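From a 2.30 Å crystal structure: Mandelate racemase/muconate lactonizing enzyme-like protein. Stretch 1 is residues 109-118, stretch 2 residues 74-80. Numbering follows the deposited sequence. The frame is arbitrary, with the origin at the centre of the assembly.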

ATOM      1  N   LEU A 109      24.496  -0.350  36.351  1.00 42.89           N
ATOM      2  CA  LEU A 109      25.578  -1.138  35.807  1.00 42.62           C
ATOM      3  C   LEU A 109      26.573  -0.362  34.900  1.00 42.49           C
ATOM      4  O   LEU A 109      27.780  -0.654  34.897  1.00 41.82           O
ATOM      5  CB  LEU A 109      25.033  -2.327  35.044  1.00 42.72           C
ATOM      6  CG  LEU A 109      24.187  -3.296  35.897  1.00 44.46           C
ATOM      7  CD1 LEU A 109      23.768  -4.516  35.079  1.00 41.99           C
ATOM      8  CD2 LEU A 109      24.960  -3.720  37.110  1.00 43.99           C
ATOM      9  N   TRP A 110      26.065   0.595  34.137  1.00 41.83           N
ATOM     10  CA  TRP A 110      26.897   1.411  33.281  1.00 42.69           C
ATOM     11  C   TRP A 110      27.647   2.442  34.124  1.00 42.32           C
ATOM     12  O   TRP A 110      28.840   2.668  33.894  1.00 40.65           O
ATOM     13  CB  TRP A 110      26.078   2.126  32.202  1.00 41.05           C
ATOM     14  CG  TRP A 110      25.916   1.340  30.923  1.00 40.98           C
ATOM     15  CD1 TRP A 110      24.763   0.670  30.475  1.00 37.37           C
ATOM     16  CD2 TRP A 110      26.906   1.163  29.890  1.00 39.44           C
ATOM     17  NE1 TRP A 110      25.021   0.074  29.266  1.00 39.12           N
ATOM     18  CE2 TRP A 110      26.319   0.353  28.880  1.00 39.85           C
ATOM     19  CE3 TRP A 110      28.241   1.571  29.740  1.00 38.25           C
ATOM     20  CZ2 TRP A 110      27.024  -0.025  27.721  1.00 41.47           C
ATOM     21  CZ3 TRP A 110      28.954   1.184  28.587  1.00 40.27           C
ATOM     22  CH2 TRP A 110      28.343   0.411  27.584  1.00 40.81           C
ATOM     23  N   ASP A 111      26.936   3.065  35.073  1.00 43.76           N
ATOM     24  CA  ASP A 111      27.593   3.914  36.087  1.00 45.20           C
ATOM     25  C   ASP A 111      28.744   3.139  36.746  1.00 45.11           C
ATOM     26  O   ASP A 111      29.891   3.594  36.802  1.00 44.96           O
ATOM     27  CB  ASP A 111      26.619   4.399  37.141  1.00 44.83           C
ATOM     28  CG  ASP A 111      27.183   5.598  37.972  1.00 49.09           C
ATOM     29  OD1 ASP A 111      27.938   6.450  37.421  1.00 51.69           O
ATOM     30  OD2 ASP A 111      26.871   5.714  39.172  1.00 48.55           O
ATOM     31  N   LEU A 112      28.445   1.947  37.230  1.00 45.79           N
ATOM     32  CA  LEU A 112      29.485   1.100  37.780  1.00 46.58           C
ATOM     33  C   LEU A 112      30.633   0.850  36.787  1.00 46.34           C
ATOM     34  O   LEU A 112      31.782   0.959  37.163  1.00 46.52           O
ATOM     35  CB  LEU A 112      28.897  -0.225  38.303  1.00 46.61           C
ATOM     36  CG  LEU A 112      29.907  -1.194  38.926  1.00 47.59           C
ATOM     37  CD1 LEU A 112      30.520  -0.549  40.223  1.00 43.53           C
ATOM     38  CD2 LEU A 112      29.305  -2.657  39.138  1.00 44.89           C
ATOM     39  N   LYS A 113      30.339   0.461  35.544  1.00 46.68           N
ATOM     40  CA  LYS A 113      31.417   0.239  34.591  1.00 46.71           C
ATOM     41  C   LYS A 113      32.280   1.522  34.434  1.00 46.69           C
ATOM     42  O   LYS A 113      33.482   1.450  34.456  1.00 47.12           O
ATOM     43  CB  LYS A 113      30.913  -0.262  33.233  1.00 46.49           C
ATOM     44  CG  LYS A 113      32.048  -0.545  32.192  1.00 46.61           C
ATOM     45  CD  LYS A 113      31.578  -0.490  30.716  1.00 47.31           C
ATOM     46  CE  LYS A 113      32.578  -1.172  29.736  1.00 48.92           C
ATOM     47  NZ  LYS A 113      32.403  -0.760  28.273  1.00 52.58           N
ATOM     48  N   ALA A 114      31.652   2.677  34.306  1.00 46.24           N
ATOM     49  CA  ALA A 114      32.365   3.909  34.039  1.00 47.37           C
ATOM     50  C   ALA A 114      33.350   4.246  35.193  1.00 47.94           C
ATOM     51  O   ALA A 114      34.531   4.569  34.949  1.00 48.32           O
ATOM     52  CB  ALA A 114      31.364   5.049  33.805  1.00 45.84           C
ATOM     53  N   ARG A 115      32.828   4.160  36.424  1.00 47.92           N
ATOM     54  CA  ARG A 115      33.574   4.251  37.696  1.00 48.10           C
ATOM     55  C   ARG A 115      34.748   3.277  37.833  1.00 48.88           C
ATOM     56  O   ARG A 115      35.835   3.709  38.203  1.00 49.52           O
ATOM     57  CB  ARG A 115      32.635   4.174  38.913  1.00 46.61           C
ATOM     58  CG  ARG A 115      31.866   5.464  39.069  1.00 45.94           C
ATOM     59  CD  ARG A 115      30.673   5.366  39.996  1.00 46.19           C
ATOM     60  NE  ARG A 115      29.900   6.620  40.045  1.00 45.69           N
ATOM     61  CZ  ARG A 115      30.263   7.727  40.708  1.00 45.96           C
ATOM     62  NH1 ARG A 115      31.423   7.777  41.345  1.00 46.43           N
ATOM     63  NH2 ARG A 115      29.487   8.804  40.720  1.00 45.56           N
ATOM     64  N   LEU A 116      34.558   2.006  37.475  1.00 48.98           N
ATOM     65  CA  LEU A 116      35.661   1.032  37.460  1.00 49.86           C
ATOM     66  C   LEU A 116      36.750   1.429  36.479  1.00 51.13           C
ATOM     67  O   LEU A 116      37.924   1.063  36.646  1.00 51.44           O
ATOM     68  CB  LEU A 116      35.189  -0.389  37.099  1.00 49.13           C
ATOM     69  CG  LEU A 116      34.338  -1.159  38.111  1.00 47.80           C
ATOM     70  CD1 LEU A 116      33.759  -2.421  37.426  1.00 45.85           C
ATOM     71  CD2 LEU A 116      35.154  -1.473  39.403  1.00 44.48           C
ATOM     72  N   LEU A 117      36.350   2.162  35.442  1.00 52.16           N
ATOM     73  CA  LEU A 117      37.284   2.615  34.426  1.00 52.04           C
ATOM     74  C   LEU A 117      37.789   3.977  34.745  1.00 51.95           C
ATOM     75  O   LEU A 117      38.600   4.493  34.007  1.00 53.34           O
ATOM     76  CB  LEU A 117      36.618   2.676  33.069  1.00 52.32           C
ATOM     77  CG  LEU A 117      36.309   1.343  32.405  1.00 53.34           C
ATOM     78  CD1 LEU A 117      35.933   1.582  30.960  1.00 51.35           C
ATOM     79  CD2 LEU A 117      37.480   0.391  32.540  1.00 54.44           C
ATOM     80  N   GLY A 118      37.303   4.573  35.821  1.00 51.61           N
ATOM     81  CA  GLY A 118      37.714   5.904  36.180  1.00 51.03           C
ATOM     82  C   GLY A 118      37.295   6.977  35.175  1.00 51.00           C
ATOM     83  O   GLY A 118      37.976   7.993  35.073  1.00 51.06           O
TER
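Stretch 2 74-80: DALSPPA

Stretch 2 packs on one side of the stretch 1 helix through apolar side chains, with no direct hydrogen bond between the two and with two waters bridging them; 445 Å² is buried, both sides summed.

Residues 109-116 are helical, and Gly118, at phi 65°, ends the helix in a Schellman motif, its N lying 2.9 Å from Arg115 O. Stretch 2 is a type I turn from Asp74 to Ser77, closed by Ser77 N to Asp74 O at 3.3 Å and braced by Leu76 N to Asp74 OD1 at 2.7 Å; a helix starts at Pro78. The CA register gives the direction: Leu109 CA lies 5.6 Å from Pro78 CA and Lys113 CA 5.4 Å from Leu76 CA, so stretch 2 runs antiparallel in sequence order to the helix, and the four-residue step on the helix, Leu109 to Lys113, is matched by a two-residue step on stretch 2, from Pro78 back to Leu76.

Pro78 has the largest covered area. Its CB stands 3.7 Å from the centroid of the five-membered ring of Trp110 and 13° off the ring normal, a CH-pi contact over the face, and also meets Leu109 CB at 3.9 Å. Pro79 CG approaches Trp110 CZ2 at 3.7 Å, obliquely.

Toward the C-terminal end of the helix, Ala75 CB contacts Leu116 CD1 at 3.5 Å and Leu112 CD2 at 4.1 Å. Leu76 CD2 reaches Leu116 CD1 at 4.3 Å and Leu117 CD2 at 4.4 Å. Lys113, extended with all four chi angles t, lays its aliphatic chain along the turn: CG is 4.1 Å from Leu76 CD2, and CE is 3.1 Å from Leu76 O.

Water supplies the polar links. One donates to Ala75 O at 3.0 Å and Leu109 O at 2.5 Å; another donates to Leu76 O at 3.1 Å and accepts a weak bond from Lys113 NZ at 3.3 Å.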

ATOM      1  N   ASP A  74      29.757 -10.191  35.037  1.00 48.96           N
ATOM      2  CA  ASP A  74      30.881  -9.373  34.680  1.00 50.36           C
ATOM      3  C   ASP A  74      30.524  -7.897  34.734  1.00 51.34           C
ATOM      4  O   ASP A  74      29.686  -7.402  33.948  1.00 51.84           O
ATOM      5  CB  ASP A  74      31.375  -9.745  33.291  1.00 50.93           C
ATOM      6  CG  ASP A  74      32.463  -8.807  32.784  1.00 54.93           C
ATOM      7  OD1 ASP A  74      32.962  -7.933  33.563  1.00 58.47           O
ATOM      8  OD2 ASP A  74      32.813  -8.945  31.590  1.00 59.19           O
ATOM      9  N   ALA A  75      31.199  -7.185  35.645  1.00 51.87           N
ATOM     10  CA  ALA A  75      31.011  -5.747  35.863  1.00 51.25           C
ATOM     11  C   ALA A  75      31.449  -4.861  34.687  1.00 51.87           C
ATOM     12  O   ALA A  75      31.228  -3.642  34.729  1.00 52.91           O
ATOM     13  CB  ALA A  75      31.710  -5.305  37.150  1.00 50.61           C
ATOM     14  N   LEU A  76      32.047  -5.443  33.647  1.00 51.08           N
ATOM     15  CA  LEU A  76      32.490  -4.652  32.508  1.00 50.97           C
ATOM     16  C   LEU A  76      31.554  -4.742  31.304  1.00 50.74           C
ATOM     17  O   LEU A  76      31.793  -4.115  30.276  1.00 50.86           O
ATOM     18  CB  LEU A  76      33.880  -5.103  32.069  1.00 51.65           C
ATOM     19  CG  LEU A  76      35.103  -4.643  32.901  1.00 54.44           C
ATOM     20  CD1 LEU A  76      36.396  -4.874  32.074  1.00 57.77           C
ATOM     21  CD2 LEU A  76      35.035  -3.168  33.374  1.00 51.76           C
ATOM     22  N   SER A  77      30.484  -5.529  31.410  1.00 49.03           N
ATOM     23  CA  SER A  77      29.638  -5.766  30.253  1.00 46.54           C
ATOM     24  C   SER A  77      28.146  -5.594  30.565  1.00 44.05           C
ATOM     25  O   SER A  77      27.396  -6.549  30.516  1.00 42.71           O
ATOM     26  CB  SER A  77      29.879  -7.174  29.708  1.00 46.26           C
ATOM     27  OG  SER A  77      31.122  -7.212  29.060  1.00 51.41           O
ATOM     28  N   PRO A  78      27.713  -4.369  30.861  1.00 42.48           N
ATOM     29  CA  PRO A  78      26.306  -4.171  31.203  1.00 41.81           C
ATOM     30  C   PRO A  78      25.313  -4.736  30.161  1.00 41.33           C
ATOM     31  O   PRO A  78      24.329  -5.367  30.548  1.00 41.53           O
ATOM     32  CB  PRO A  78      26.196  -2.650  31.365  1.00 42.13           C
ATOM     33  CG  PRO A  78      27.622  -2.228  31.735  1.00 40.90           C
ATOM     34  CD  PRO A  78      28.533  -3.164  31.074  1.00 42.41           C
ATOM     35  N   PRO A  79      25.603  -4.599  28.848  1.00 40.89           N
ATOM     36  CA  PRO A  79      24.612  -5.102  27.889  1.00 39.98           C
ATOM     37  C   PRO A  79      24.383  -6.623  27.945  1.00 40.03           C
ATOM     38  O   PRO A  79      23.243  -7.083  27.721  1.00 37.92           O
ATOM     39  CB  PRO A  79      25.197  -4.659  26.527  1.00 40.16           C
ATOM     40  CG  PRO A  79      26.081  -3.535  26.822  1.00 38.16           C
ATOM     41  CD  PRO A  79      26.681  -3.847  28.166  1.00 40.73           C
ATOM     42  N   ALA A  80      25.429  -7.399  28.251  1.00 40.12           N
ATOM     43  CA  ALA A  80      25.234  -8.845  28.433  1.00 41.62           C
ATOM     44  C   ALA A  80      24.253  -9.143  29.566  1.00 41.89           C
ATOM     45  O   ALA A  80      23.516 -10.137  29.497  1.00 42.59           O
ATOM     46  CB  ALA A  80      26.546  -9.555  28.720  1.00 42.16           C
TER
HETATM   47  O   HOH W   1      28.439  -2.949  35.652  1.00 42.59           O
HETATM   48  O   HOH W   2      30.349  -3.202  27.649  1.00 47.91           O